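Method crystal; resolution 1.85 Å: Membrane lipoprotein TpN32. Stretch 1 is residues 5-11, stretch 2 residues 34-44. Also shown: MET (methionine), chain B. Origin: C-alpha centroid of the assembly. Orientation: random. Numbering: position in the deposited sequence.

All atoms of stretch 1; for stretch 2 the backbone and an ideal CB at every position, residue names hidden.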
# COMPACT_ATOMS: atom_id res chain seq x y z
N VAL A 5 -7.67 17.43 14.59
CA VAL A 5 -7.95 17.00 13.21
C VAL A 5 -7.78 15.47 13.19
O VAL A 5 -6.83 14.95 13.77
CB VAL A 5 -7.02 17.67 12.19
CG1 VAL A 5 -7.22 19.19 12.26
CG2 VAL A 5 -5.58 17.33 12.46
N GLY A 6 -8.70 14.77 12.55
CA GLY A 6 -8.61 13.32 12.50
C GLY A 6 -7.90 12.84 11.25
O GLY A 6 -8.08 13.42 10.19
N VAL A 7 -7.05 11.81 11.39
CA VAL A 7 -6.37 11.23 10.24
C VAL A 7 -6.65 9.74 10.33
O VAL A 7 -6.34 9.12 11.34
CB VAL A 7 -4.83 11.49 10.27
CG1 VAL A 7 -4.29 11.16 11.66
CG2 VAL A 7 -4.11 10.62 9.17
N GLY A 8 -7.28 9.18 9.28
CA GLY A 8 -7.59 7.76 9.26
C GLY A 8 -6.37 6.91 8.91
O GLY A 8 -5.58 7.28 8.02
N VAL A 9 -6.21 5.80 9.62
CA VAL A 9 -5.07 4.89 9.35
C VAL A 9 -5.63 3.46 9.37
O VAL A 9 -6.65 3.21 10.00
CB VAL A 9 -3.94 5.07 10.44
CG1 VAL A 9 -4.38 4.43 11.76
CG2 VAL A 9 -2.61 4.50 9.94
N LEU A 10 -4.93 2.53 8.71
CA LEU A 10 -5.29 1.14 8.62
C LEU A 10 -4.41 0.24 9.48
O LEU A 10 -4.89 -0.68 10.13
CB LEU A 10 -5.15 0.69 7.16
CG LEU A 10 -5.50 -0.74 6.72
CD1 LEU A 10 -6.99 -0.97 6.91
CD2 LEU A 10 -5.17 -0.87 5.23
N SER A 11 -3.10 0.50 9.46
CA SER A 11 -2.17 -0.37 10.19
C SER A 11 -0.74 0.16 10.17
O SER A 11 -0.47 1.28 9.71
CB SER A 11 -2.11 -1.73 9.46
OG SER A 11 -1.38 -1.60 8.22
N UNK A 34 -5.54 10.05 15.75
CA UNK A 34 -5.30 8.94 14.83
C UNK A 34 -6.49 8.00 14.96
O UNK A 34 -6.75 7.44 16.03
CB UNK A 34 -3.98 8.22 15.13
N UNK A 35 -7.23 7.89 13.87
CA UNK A 35 -8.47 7.12 13.86
C UNK A 35 -8.23 5.80 13.12
O UNK A 35 -7.86 5.80 11.95
CB UNK A 35 -9.60 7.91 13.21
N UNK A 36 -8.46 4.68 13.80
CA UNK A 36 -8.18 3.37 13.22
C UNK A 36 -9.36 2.70 12.54
O UNK A 36 -10.42 2.49 13.15
CB UNK A 36 -7.65 2.44 14.31
N UNK A 37 -9.16 2.33 11.27
CA UNK A 37 -10.18 1.69 10.45
C UNK A 37 -9.78 0.28 10.08
O UNK A 37 -8.63 -0.08 10.25
CB UNK A 37 -10.44 2.51 9.18
N UNK A 38 -10.70 -0.50 9.50
CA UNK A 38 -10.39 -1.86 9.13
C UNK A 38 -10.46 -2.13 7.64
O UNK A 38 -10.14 -3.22 7.19
CB UNK A 38 -11.34 -2.81 9.86
N UNK A 39 -10.91 -1.18 6.84
CA UNK A 39 -10.94 -1.48 5.42
C UNK A 39 -10.75 -0.30 4.55
O UNK A 39 -10.97 0.83 4.99
CB UNK A 39 -12.26 -2.15 5.05
N UNK A 40 -10.28 -0.57 3.34
CA UNK A 40 -9.96 0.49 2.39
C UNK A 40 -11.11 1.48 2.04
O UNK A 40 -10.92 2.71 2.03
CB UNK A 40 -9.47 -0.17 1.10
N UNK A 41 -12.28 0.93 1.76
CA UNK A 41 -13.39 1.77 1.37
C UNK A 41 -13.86 2.68 2.49
O UNK A 41 -14.11 3.87 2.28
CB UNK A 41 -14.55 0.90 0.89
N UNK A 42 -13.95 2.12 3.69
CA UNK A 42 -14.39 2.93 4.83
C UNK A 42 -13.51 4.14 5.09
O UNK A 42 -13.95 5.23 5.53
CB UNK A 42 -14.44 2.07 6.09
N UNK A 43 -12.21 3.96 4.88
CA UNK A 43 -11.28 5.06 5.11
C UNK A 43 -11.51 6.21 4.13
O UNK A 43 -11.41 7.38 4.49
CB UNK A 43 -9.84 4.56 5.00
N UNK A 44 -11.72 5.88 2.85
CA UNK A 44 -11.94 6.94 1.88
C UNK A 44 -13.33 7.57 1.99
O UNK A 44 -13.49 8.78 1.80
CB UNK A 44 -11.73 6.39 0.47
N MET B . 0.52 0.21 1.95
CA MET B . -0.07 -0.37 0.69
C MET B . 0.96 -0.61 -0.43
O MET B . 0.97 -1.71 -1.04
CB MET B . -1.18 0.55 0.14
CG MET B . -2.00 -0.12 -0.94
SD MET B . -3.29 0.92 -1.66
CE MET B . -4.55 0.76 -0.34
OXT MET B . 1.77 0.32 -0.69

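Position 34 runs parallel to Val 7, and its CB points to the sheet face that carries Val 7 and Val 9. The ideal CB lies 5.1 Å from Val 9 CG1, so an apolar side chain, preferably beta-branched, would suit. The deposited residue is Ile 34: its CG2 meets Val 9 CG1 at 3.6 Å and its CG1 lies 4.2 Å from Val 7 CG1, so its two branches reach two valines.

At 35 the backbone does the main work: its N donates to Val 7 O (3.0 Å) and its O accepts from Val 9 N (2.9 Å). The CB turns to the other face, beside Gly 6 and Gly 8, where stretch 1 offers bare backbone. Many residues would fit, beta-branched ones especially. Val 35 places CG2 4.2 Å from Gly 6 CA, while its O also receives a CA-H...O contact from Gly 8 CA at 3.3 Å.

Position 36 returns to the valine face, paired with Val 9, but stretch 1 offers no charge or side-chain donor there; polar and apolar side chains are both plausible. Glu 36 lays its CG 4.4 Å from Val 9 CG1, and its carboxylate extends beyond the contact.

Position 37 donates its N to Val 9 O (2.9 Å), closing the ladder. Its CB points sideways, and the missing side chain of Gly 8 leaves room for something large and apolar. Phe 37 uses it: CE1 sits 4.0 Å from Gly 8 CA. Past the strand, one water lies 2.7 Å from Leu 10 O and 2.4 Å from Phe 37 O and links the two carbonyls.

Positions 38 and 39 point away, so stretch 1 hardly restricts them. The first is Thr 38. Just before a helix, 39 favours Asn, Asp, Ser or Thr; Asn 39 caps it, its OD1 accepting from the N of position 42 at 3.0 Å.

Position 40 also points away, yet a long side chain could swing back to Leu 10. Tyr 40 does so, its ring edge meeting Leu 10 CD2 at 3.3 Å from CE1, while one ring face carries the bound methionine, whose CE is 3.7 Å from Tyr 40 CE1.

Stretch 1 makes no demand on 41, 42 and 44, where helix-compatible residues would do: Val 41, Ala 42 and Asn 44. Among them, 43 points toward stretch 1, above Gly 8 and Leu 10, inviting a long aliphatic. Leu 43 brings CD2 3.5 Å from Gly 8 C and CD1 3.9 Å from Leu 10 CB; a CB on Gly 8 would clash with CD2 at 2.8 Å.

Stretch 2, residues 34-44: IVEFTNYVALN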
# COMPACT_ATOMS: atom_id res chain seq x y z
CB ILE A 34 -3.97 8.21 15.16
CG1 ILE A 34 -2.79 9.22 15.04
CG2 ILE A 34 -3.73 7.07 14.18
CD1 ILE A 34 -1.40 8.62 15.39
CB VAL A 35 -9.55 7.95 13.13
CG1 VAL A 35 -10.92 7.24 13.19
CG2 VAL A 35 -9.58 9.38 13.74
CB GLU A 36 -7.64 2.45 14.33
CG GLU A 36 -6.70 3.15 15.31
CD GLU A 36 -6.49 2.35 16.62
OE1 GLU A 36 -6.15 1.16 16.53
OE2 GLU A 36 -6.67 2.91 17.73
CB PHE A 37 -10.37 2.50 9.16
CG PHE A 37 -11.11 3.79 9.36
CD1 PHE A 37 -10.46 4.92 9.84
CD2 PHE A 37 -12.46 3.87 9.05
CE1 PHE A 37 -11.15 6.11 10.02
CE2 PHE A 37 -13.18 5.06 9.23
CZ PHE A 37 -12.53 6.18 9.71
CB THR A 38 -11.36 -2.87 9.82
OG1 THR A 38 -12.68 -2.70 9.30
CG2 THR A 38 -11.41 -2.62 11.29
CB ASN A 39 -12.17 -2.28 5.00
CG ASN A 39 -13.44 -1.50 5.10
OD1 ASN A 39 -13.86 -0.82 4.15
ND2 ASN A 39 -14.09 -1.61 6.26
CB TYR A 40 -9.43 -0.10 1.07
CG TYR A 40 -8.18 -0.98 1.14
CD1 TYR A 40 -7.21 -0.83 2.15
CD2 TYR A 40 -7.91 -1.90 0.11
CE1 TYR A 40 -6.00 -1.57 2.11
CE2 TYR A 40 -6.70 -2.66 0.07
CZ TYR A 40 -5.75 -2.49 1.07
OH TYR A 40 -4.55 -3.16 0.94
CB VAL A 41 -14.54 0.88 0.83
CG1 VAL A 41 -15.79 1.74 0.56
CG2 VAL A 41 -14.05 0.18 -0.48
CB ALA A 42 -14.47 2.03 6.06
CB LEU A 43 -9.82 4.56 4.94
CG LEU A 43 -9.19 3.89 6.17
CD1 LEU A 43 -8.14 2.83 5.78
CD2 LEU A 43 -8.55 5.01 7.00
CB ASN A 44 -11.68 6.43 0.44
CG ASN A 44 -10.18 6.43 0.09
OD1 ASN A 44 -9.43 7.25 0.59
ND2 ASN A 44 -9.76 5.51 -0.78
O HOH W 1 -7.01 -0.86 11.85
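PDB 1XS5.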